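PDB 2FML: MutT/nudix family protein from Enterococcus faecalis, which is of unknown function but probably joins a Nudix domain for nucleotide-type ligands to a winged-helix DNA-binding domain, as in NrtR-type transcriptional regulators. Local coordinates for residues 150-155 with 224-229; 156-161 with 189-194; 212-217 with 262-267. All blocks are in the same frame, centred on the assembly; numbering follows the deposited sequence.

Contact 1: 150-155 with 224-229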
loop_
_atom_site.group_PDB
_atom_site.type_symbol
_atom_site.label_atom_id
_atom_site.label_comp_id
_atom_site.label_asym_id
_atom_site.label_seq_id
_atom_site.Cartn_x
_atom_site.Cartn_y
_atom_site.Cartn_z
ATOM N N ASN A 150 6.958 24.883 -4.654
ATOM C CA ASN A 150 8.246 24.444 -5.134
ATOM C C ASN A 150 8.823 23.339 -4.273
ATOM O O ASN A 150 8.939 23.483 -3.056
ATOM C CB ASN A 150 9.199 25.614 -5.018
ATOM C CG ASN A 150 9.909 25.868 -6.271
ATOM O OD1 ASN A 150 9.605 26.859 -6.971
ATOM N ND2 ASN A 150 10.824 24.936 -6.646
ATOM N N LEU A 151 9.222 22.251 -4.893
ATOM C CA LEU A 151 9.826 21.152 -4.161
ATOM C C LEU A 151 11.300 20.911 -4.617
ATOM O O LEU A 151 11.576 20.572 -5.775
ATOM C CB LEU A 151 8.941 19.918 -4.335
ATOM C CG LEU A 151 9.645 18.573 -4.154
ATOM C CD1 LEU A 151 10.016 18.260 -2.680
ATOM C CD2 LEU A 151 8.758 17.477 -4.757
ATOM N N GLU A 152 12.243 21.048 -3.700
ATOM C CA GLU A 152 13.656 20.916 -4.034
ATOM C C GLU A 152 14.382 19.981 -3.058
ATOM O O GLU A 152 14.213 20.092 -1.822
ATOM C CB GLU A 152 14.276 22.308 -4.041
ATOM C CG GLU A 152 15.695 22.352 -4.372
ATOM C CD GLU A 152 16.028 23.456 -5.340
ATOM O OE1 GLU A 152 15.602 24.621 -5.100
ATOM O OE2 GLU A 152 16.736 23.171 -6.345
ATOM N N ARG A 153 15.178 19.059 -3.608
ATOM C CA ARG A 153 16.080 18.219 -2.812
ATOM C C ARG A 153 17.490 18.814 -2.568
ATOM O O ARG A 153 18.199 19.218 -3.513
ATOM C CB ARG A 153 16.234 16.837 -3.416
ATOM C CG ARG A 153 17.019 15.944 -2.468
ATOM C CD ARG A 153 17.147 14.571 -3.029
ATOM N NE ARG A 153 17.957 13.695 -2.190
ATOM C CZ ARG A 153 17.999 12.369 -2.296
ATOM N NH1 ARG A 153 17.300 11.719 -3.223
ATOM N NH2 ARG A 153 18.745 11.681 -1.457
ATOM N N HIS A 154 17.877 18.856 -1.295
ATOM C CA HIS A 154 19.226 19.263 -0.890
ATOM C C HIS A 154 19.796 18.174 0.012
ATOM O O HIS A 154 19.581 18.204 1.220
ATOM C CB HIS A 154 19.185 20.607 -0.134
ATOM C CG HIS A 154 18.696 21.752 -0.967
ATOM N ND1 HIS A 154 17.424 22.272 -0.840
ATOM C CD2 HIS A 154 19.291 22.456 -1.962
ATOM C CE1 HIS A 154 17.265 23.267 -1.698
ATOM N NE2 HIS A 154 18.375 23.387 -2.406
ATOM N N GLY A 155 20.515 17.223 -0.588
ATOM C CA GLY A 155 21.155 16.163 0.163
ATOM C C GLY A 155 20.071 15.252 0.659
ATOM O O GLY A 155 19.355 14.658 -0.128
ATOM N N PHE A 224 14.902 12.975 -13.256
ATOM C CA PHE A 224 15.681 12.102 -12.409
ATOM C C PHE A 224 16.668 12.832 -11.472
ATOM O O PHE A 224 16.805 12.456 -10.320
ATOM C CB PHE A 224 16.451 11.106 -13.262
ATOM C CG PHE A 224 15.740 9.807 -13.461
ATOM C CD1 PHE A 224 14.478 9.766 -14.084
ATOM C CD2 PHE A 224 16.333 8.604 -13.028
ATOM C CE1 PHE A 224 13.811 8.554 -14.269
ATOM C CE2 PHE A 224 15.684 7.386 -13.219
ATOM C CZ PHE A 224 14.414 7.364 -13.847
ATOM N N ALA A 225 17.347 13.870 -11.957
ATOM C CA ALA A 225 18.304 14.586 -11.112
ATOM C C ALA A 225 17.592 15.408 -10.004
ATOM O O ALA A 225 18.131 15.536 -8.900
ATOM C CB ALA A 225 19.259 15.446 -11.949
ATOM N N LYS A 226 16.412 15.970 -10.304
ATOM C CA LYS A 226 15.607 16.682 -9.274
ATOM C C LYS A 226 15.227 15.740 -8.097
ATOM O O LYS A 226 15.222 16.156 -6.936
ATOM C CB LYS A 226 14.316 17.377 -9.822
ATOM C CG LYS A 226 14.484 18.620 -10.755
ATOM C CD LYS A 226 15.815 19.344 -10.628
ATOM C CE LYS A 226 15.806 20.585 -9.751
ATOM N NZ LYS A 226 17.021 21.499 -10.036
ATOM N N PHE A 227 14.905 14.482 -8.412
ATOM C CA PHE A 227 14.679 13.468 -7.363
ATOM C C PHE A 227 15.965 12.967 -6.682
ATOM O O PHE A 227 15.952 12.660 -5.481
ATOM C CB PHE A 227 13.822 12.321 -7.883
ATOM C CG PHE A 227 12.382 12.693 -8.042
ATOM C CD1 PHE A 227 11.529 12.765 -6.918
ATOM C CD2 PHE A 227 11.877 12.993 -9.289
ATOM C CE1 PHE A 227 10.186 13.117 -7.032
ATOM C CE2 PHE A 227 10.547 13.312 -9.436
ATOM C CZ PHE A 227 9.685 13.406 -8.310
ATOM N N LEU A 228 17.056 12.910 -7.446
ATOM C CA LEU A 228 18.359 12.451 -6.947
ATOM C C LEU A 228 19.045 13.538 -6.162
ATOM O O LEU A 228 19.774 13.257 -5.232
ATOM C CB LEU A 228 19.241 11.923 -8.102
ATOM C CG LEU A 228 18.732 10.563 -8.633
ATOM C CD1 LEU A 228 19.319 10.149 -9.975
ATOM C CD2 LEU A 228 18.892 9.441 -7.610
ATOM N N GLY A 229 18.772 14.791 -6.524
ATOM C CA GLY A 229 19.348 15.955 -5.855
ATOM C C GLY A 229 20.734 16.236 -6.388
ATOM O O GLY A 229 21.571 16.778 -5.692
#
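R153 in strand 143-154 lies with its CA 5.0 Å from the CA of G229, where helix 217-228 ends, and the local strand and helix axes are inclined at 64°. The contact joins two modules: the strand belongs to the mixed sheet of the Nudix domain, the helix to the winged-helix domain of NrtR type. G229 leaves helical geometry with positive phi, and because it has no side chain R153 CD packs directly against its CA at 3.8 Å. The arginine carries most of the interface. Its CG is anti to the backbone N (chi1 -172°) and the chain runs extended to NE; the guanidinium at its end lies beside the carbonyls of F227 and L228. NH1 donates to F227 O at 2.8 Å, with the oxygen close to the guanidinium plane and NH1 in the carbonyl plane. L228 O instead lies over one face, 3.3 Å above that plane and toward its rim. Two carbonyls at a helix C-terminus would probably favour the positive charge. F194 and V198 of helix 186-200 also touch this side chain. One residue earlier in the strand, E152 OE2 and K226 NZ stay 4.1 Å apart, too far for a salt bridge. A second edge of the guanidinium is fixed within its own segment: R153 NE donates to G155 O at 2.7 Å, nearly straight at 171° and almost collinear with the C=O bond.

Contact 2: 156-161 with 189-194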
loop_
_atom_site.group_PDB
_atom_site.type_symbol
_atom_site.label_atom_id
_atom_site.label_comp_id
_atom_site.label_asym_id
_atom_site.label_seq_id
_atom_site.Cartn_x
_atom_site.Cartn_y
_atom_site.Cartn_z
ATOM N N GLN A 156 19.911 15.153 1.970
ATOM C CA GLN A 156 18.930 14.210 2.521
ATOM C C GLN A 156 17.625 14.903 2.966
ATOM O O GLN A 156 16.824 14.322 3.669
ATOM C CB GLN A 156 19.558 13.365 3.641
ATOM C CG GLN A 156 20.916 12.675 3.237
ATOM C CD GLN A 156 20.855 11.821 1.918
ATOM O OE1 GLN A 156 20.096 10.838 1.819
ATOM N NE2 GLN A 156 21.666 12.207 0.922
ATOM N N HIS A 157 17.447 16.149 2.522
ATOM C CA HIS A 157 16.307 17.005 2.870
ATOM C C HIS A 157 15.636 17.469 1.617
ATOM O O HIS A 157 16.233 17.585 0.588
ATOM C CB HIS A 157 16.731 18.289 3.632
ATOM C CG HIS A 157 17.433 18.011 4.917
ATOM N ND1 HIS A 157 18.595 18.649 5.283
ATOM C CD2 HIS A 157 17.167 17.120 5.893
ATOM C CE1 HIS A 157 19.009 18.166 6.444
ATOM N NE2 HIS A 157 18.161 17.232 6.830
ATOM N N ILE A 158 14.371 17.782 1.776
ATOM C CA ILE A 158 13.578 18.431 0.747
ATOM C C ILE A 158 12.918 19.638 1.329
ATOM O O ILE A 158 12.511 19.628 2.509
ATOM C CB ILE A 158 12.510 17.466 0.134
ATOM C CG1 ILE A 158 11.568 16.834 1.189
ATOM C CG2 ILE A 158 13.197 16.401 -0.657
ATOM C CD1 ILE A 158 10.435 15.963 0.512
ATOM N N THR A 159 12.814 20.681 0.529
ATOM C CA THR A 159 12.133 21.911 0.935
ATOM C C THR A 159 10.936 22.151 -0.043
ATOM O O THR A 159 11.091 22.086 -1.238
ATOM C CB THR A 159 13.140 23.112 0.881
ATOM O OG1 THR A 159 14.191 22.829 1.789
ATOM C CG2 THR A 159 12.506 24.463 1.260
ATOM N N LEU A 160 9.778 22.426 0.528
ATOM C CA LEU A 160 8.583 22.864 -0.129
ATOM C C LEU A 160 8.426 24.334 0.173
ATOM O O LEU A 160 8.337 24.737 1.345
ATOM C CB LEU A 160 7.376 22.126 0.453
ATOM C CG LEU A 160 7.421 20.688 1.005
ATOM C CD1 LEU A 160 5.980 20.234 1.277
ATOM C CD2 LEU A 160 8.095 19.701 0.087
ATOM N N SER A 161 8.382 25.139 -0.874
ATOM C CA SER A 161 8.288 26.560 -0.693
ATOM C C SER A 161 7.251 27.236 -1.558
ATOM O O SER A 161 7.019 26.834 -2.680
ATOM C CB SER A 161 9.666 27.255 -0.763
ATOM O OG SER A 161 10.431 26.940 -1.907
ATOM N N ILE A 189 3.969 11.528 5.049
ATOM C CA ILE A 189 3.351 11.164 3.813
ATOM C C ILE A 189 4.121 11.754 2.587
ATOM O O ILE A 189 4.311 11.059 1.591
ATOM C CB ILE A 189 1.838 11.585 3.754
ATOM C CG1 ILE A 189 1.018 11.237 5.042
ATOM C CG2 ILE A 189 1.246 11.094 2.445
ATOM C CD1 ILE A 189 -0.535 11.464 4.861
ATOM N N ILE A 190 4.556 13.003 2.652
ATOM C CA ILE A 190 5.330 13.574 1.543
ATOM C C ILE A 190 6.695 12.893 1.333
ATOM O O ILE A 190 7.107 12.559 0.194
ATOM C CB ILE A 190 5.449 15.102 1.678
ATOM C CG1 ILE A 190 4.070 15.660 1.385
ATOM C CG2 ILE A 190 6.516 15.711 0.620
ATOM C CD1 ILE A 190 3.823 17.058 1.736
ATOM N N ILE A 191 7.386 12.655 2.437
ATOM C CA ILE A 191 8.628 11.879 2.440
ATOM C C ILE A 191 8.388 10.468 1.877
ATOM O O ILE A 191 9.165 9.982 1.049
ATOM C CB ILE A 191 9.205 11.848 3.888
ATOM C CG1 ILE A 191 9.633 13.258 4.303
ATOM C CG2 ILE A 191 10.296 10.813 4.099
ATOM C CD1 ILE A 191 10.746 13.793 3.585
ATOM N N LYS A 192 7.327 9.799 2.313
ATOM C CA LYS A 192 6.990 8.466 1.713
ATOM C C LYS A 192 6.834 8.542 0.187
ATOM O O LYS A 192 7.372 7.704 -0.535
ATOM C CB LYS A 192 5.756 7.828 2.370
ATOM C CG LYS A 192 5.420 6.332 2.024
ATOM C CD LYS A 192 6.224 5.232 2.827
ATOM C CE LYS A 192 5.989 5.145 4.320
ATOM N NZ LYS A 192 6.756 3.883 4.916
ATOM N N ALA A 193 6.117 9.554 -0.285
ATOM C CA ALA A 193 5.901 9.784 -1.723
ATOM C C ALA A 193 7.197 10.075 -2.444
ATOM O O ALA A 193 7.439 9.530 -3.566
ATOM C CB ALA A 193 4.866 10.935 -1.956
ATOM N N PHE A 194 8.054 10.909 -1.825
ATOM C CA PHE A 194 9.292 11.308 -2.477
ATOM C C PHE A 194 10.246 10.111 -2.621
ATOM O O PHE A 194 10.834 9.893 -3.697
ATOM C CB PHE A 194 9.956 12.490 -1.725
ATOM C CG PHE A 194 11.082 13.110 -2.474
ATOM C CD1 PHE A 194 10.852 14.149 -3.340
ATOM C CD2 PHE A 194 12.386 12.601 -2.358
ATOM C CE1 PHE A 194 11.929 14.703 -4.077
ATOM C CE2 PHE A 194 13.463 13.124 -3.113
ATOM C CZ PHE A 194 13.217 14.193 -3.962
#
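I158 sets its methyl CG2 over the ring of F194, and this CH-pi contact defines the centre of the interface. CG2 is 3.9 Å from the F194 ring centroid and only 7° off the ring normal, so the methyl sits over the middle of the face, nearly equidistant from CE1, CE2 and CZ. The two side chains run past each other in opposite directions; F194 CG is anti to its backbone N, and the bond from CA to CB of F194 points toward the strand. The other branch of I158 serves a different group of partners. With chi1 at 55°, CG1 lies between the backbone N and the carbonyl carbon, and CD1 beyond it enters the angle between two helix residues. There I158 CD1 meets I191 CD1 at 3.8 Å and I190 CG2 at 3.9 Å, each isoleucine lying obliquely to it. One strand side chain is therefore gripped by I190, I191 and F194; I190 and I191 are adjacent, and F194 follows about one turn later. L160, two positions along and on the same face of the strand, makes a simpler contact: its CD1 meets I190 CD1 tip to tip at 3.9 Å. All five side chains are buried. The axes of the short segments are 10.6 Å apart at closest approach, their directions 116° apart, and these apolar side chains fill the layer between them. In the fold, helix 186-200 lies against the strand 157-162 part of the Nudix sheet. L151 of strand 143-154 touches I158 and L160 from one flank, L169 and I167 of strand 165-170 flank the same two residues, and L109 of strand 106-112 meets A193 on the helix.

Contact 3: 212-217 with 262-267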
loop_
_atom_site.group_PDB
_atom_site.type_symbol
_atom_site.label_atom_id
_atom_site.label_comp_id
_atom_site.label_asym_id
_atom_site.label_seq_id
_atom_site.Cartn_x
_atom_site.Cartn_y
_atom_site.Cartn_z
ATOM N N GLY A 212 4.694 14.992 -19.600
ATOM C CA GLY A 212 3.557 15.247 -20.470
ATOM C C GLY A 212 3.504 14.529 -21.813
ATOM O O GLY A 212 3.243 15.149 -22.867
ATOM N N LYS A 213 3.734 13.222 -21.786
ATOM C CA LYS A 213 3.444 12.353 -22.956
ATOM C C LYS A 213 4.526 12.281 -24.033
ATOM O O LYS A 213 4.571 11.298 -24.770
ATOM C CB LYS A 213 2.039 12.606 -23.573
ATOM C CG LYS A 213 0.846 11.887 -22.876
ATOM C CD LYS A 213 0.513 12.436 -21.474
ATOM C CE LYS A 213 1.042 11.532 -20.363
ATOM N NZ LYS A 213 1.274 12.304 -19.084
ATOM N N ASP A 214 5.395 13.286 -24.134
ATOM C CA ASP A 214 6.668 13.051 -24.809
ATOM C C ASP A 214 7.882 13.761 -24.179
ATOM O O ASP A 214 7.732 14.766 -23.472
ATOM C CB ASP A 214 6.565 13.193 -26.347
ATOM C CG ASP A 214 6.662 14.627 -26.837
ATOM O OD1 ASP A 214 5.723 15.062 -27.537
ATOM O OD2 ASP A 214 7.681 15.307 -26.558
ATOM N N PHE A 215 9.077 13.224 -24.446
ATOM C CA PHE A 215 10.303 13.688 -23.791
ATOM C C PHE A 215 11.624 13.240 -24.429
ATOM O O PHE A 215 11.747 12.110 -24.887
ATOM C CB PHE A 215 10.299 13.260 -22.321
ATOM C CG PHE A 215 9.888 11.826 -22.088
ATOM C CD1 PHE A 215 10.833 10.814 -22.046
ATOM C CD2 PHE A 215 8.551 11.494 -21.842
ATOM C CE1 PHE A 215 10.449 9.484 -21.797
ATOM C CE2 PHE A 215 8.158 10.158 -21.596
ATOM C CZ PHE A 215 9.110 9.165 -21.572
ATOM N N THR A 216 12.609 14.138 -24.413
ATOM C CA THR A 216 14.002 13.777 -24.660
ATOM C C THR A 216 14.691 13.058 -23.468
ATOM O O THR A 216 14.228 13.102 -22.284
ATOM C CB THR A 216 14.870 15.016 -25.064
ATOM O OG1 THR A 216 14.862 15.970 -24.000
ATOM C CG2 THR A 216 14.350 15.677 -26.321
ATOM N N ILE A 217 15.810 12.400 -23.776
ATOM C CA ILE A 217 16.687 11.862 -22.737
ATOM C C ILE A 217 17.197 12.968 -21.756
ATOM O O ILE A 217 17.261 12.731 -20.560
ATOM C CB ILE A 217 17.824 10.972 -23.323
ATOM C CG1 ILE A 217 17.244 9.832 -24.182
ATOM C CG2 ILE A 217 18.655 10.372 -22.197
ATOM C CD1 ILE A 217 16.160 8.954 -23.481
ATOM N N SER A 262 17.515 15.758 -31.674
ATOM C CA SER A 262 17.388 14.572 -30.795
ATOM C C SER A 262 15.985 13.977 -30.542
ATOM O O SER A 262 14.956 14.661 -30.737
ATOM C CB SER A 262 18.088 14.827 -29.455
ATOM O OG SER A 262 17.353 15.801 -28.712
ATOM N N LYS A 263 15.974 12.700 -30.061
ATOM C CA LYS A 263 14.735 11.902 -30.010
ATOM C C LYS A 263 13.748 12.199 -28.862
ATOM O O LYS A 263 14.119 12.499 -27.701
ATOM C CB LYS A 263 15.008 10.389 -30.126
ATOM C CG LYS A 263 14.664 9.804 -31.510
ATOM C CD LYS A 263 15.932 9.591 -32.379
ATOM C CE LYS A 263 15.643 9.537 -33.889
ATOM N NZ LYS A 263 17.110 8.650 -34.570
ATOM N N ILE A 264 12.482 12.084 -29.263
ATOM C CA ILE A 264 11.291 12.182 -28.444
ATOM C C ILE A 264 10.849 10.744 -28.119
ATOM O O ILE A 264 10.797 9.886 -29.016
ATOM C CB ILE A 264 10.168 12.886 -29.270
ATOM C CG1 ILE A 264 10.516 14.355 -29.549
ATOM C CG2 ILE A 264 8.836 12.798 -28.577
ATOM C CD1 ILE A 264 9.728 14.980 -30.737
ATOM N N TYR A 265 10.532 10.493 -26.844
ATOM C CA TYR A 265 9.971 9.215 -26.360
ATOM C C TYR A 265 8.712 9.436 -25.500
ATOM O O TYR A 265 8.557 10.474 -24.846
ATOM C CB TYR A 265 10.990 8.442 -25.503
ATOM C CG TYR A 265 12.317 8.162 -26.156
ATOM C CD1 TYR A 265 13.299 9.158 -26.244
ATOM C CD2 TYR A 265 12.611 6.899 -26.683
ATOM C CE1 TYR A 265 14.540 8.914 -26.862
ATOM C CE2 TYR A 265 13.859 6.642 -27.290
ATOM C CZ TYR A 265 14.814 7.657 -27.371
ATOM O OH TYR A 265 16.038 7.428 -27.955
ATOM N N GLN A 266 7.827 8.446 -25.494
ATOM C CA GLN A 266 6.785 8.339 -24.477
ATOM C C GLN A 266 7.011 7.044 -23.752
ATOM O O GLN A 266 7.744 6.191 -24.237
ATOM C CB GLN A 266 5.380 8.370 -25.080
ATOM C CG GLN A 266 4.944 7.127 -25.860
ATOM C CD GLN A 266 3.765 7.379 -26.799
ATOM O OE1 GLN A 266 3.345 6.484 -27.528
ATOM N NE2 GLN A 266 3.230 8.594 -26.783
ATOM N N LEU A 267 6.390 6.914 -22.581
ATOM C CA LEU A 267 6.373 5.669 -21.837
ATOM C C LEU A 267 5.481 4.712 -22.601
ATOM O O LEU A 267 4.516 5.163 -23.230
ATOM C CB LEU A 267 5.782 5.905 -20.446
ATOM C CG LEU A 267 6.489 6.931 -19.562
ATOM C CD1 LEU A 267 5.463 7.483 -18.574
ATOM C CD2 LEU A 267 7.651 6.287 -18.840
#
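F215 and Y265 form the centre of a single antiparallel bridge in the winged-helix domain, consistent with the small sheet in which the segment before helix 217-228 pairs with the wing. F215 CG lies between the backbone N and the carbonyl carbon (chi1 46°). Y265 O sits 3.1 Å above the F215 ring plane, over its centre. Around that ring, F215 CE1 meets Y265 CB at 3.9 Å and F215 CZ meets L267 CG at 4.0 Å, while the F215 and Y265 side chains cross at about a right angle. I217 CD1 packs on Y265 CE1 at 3.7 Å, next to helix 237-244, and F248 approaches the F215 ring edge-to-face. Moving outward, the backbone completes a hydrogen-bonded pair. Y265 N donates to F215 O at 2.8 Å (152°), whereas the return bond from F215 N to Y265 O is weak, bent to 127°. F215 O also lies near the plane of the tyrosine ring, at its edge. Beyond the pair, T216 CA makes a CA-H...O contact of 3.3 Å to K263 O. T216 is the N-cap of helix 217-228: its side chain caps a backbone N of the first turn, and in the manner of a capping box the T216 N donates in return to E219 OE1.

Overall arrangement
Contacts 1 and 2 form one continuous region, their centres 9 Å apart. Strands 143-154 and 157-162 make a hairpin, with N150 N to S161 O and E152 O to T159 N both at 2.8 Å, and the helices opposite it meet where F227 CD1 lies 3.5 Å from F194 CE1. Contact 3 stands apart, its centre about 21 Å from that of contact 1 and about 26 Å from that of contact 2; its nearest atoms are about 8 Å from those of contact 1. Helix 217-228 bridges the gap, capped at its start in contact 3 and meeting the Nudix sheet at its end in contact 1. Helix 85-97, which carries the REXXEE core of the Nudix box, supplies no residue to the segments.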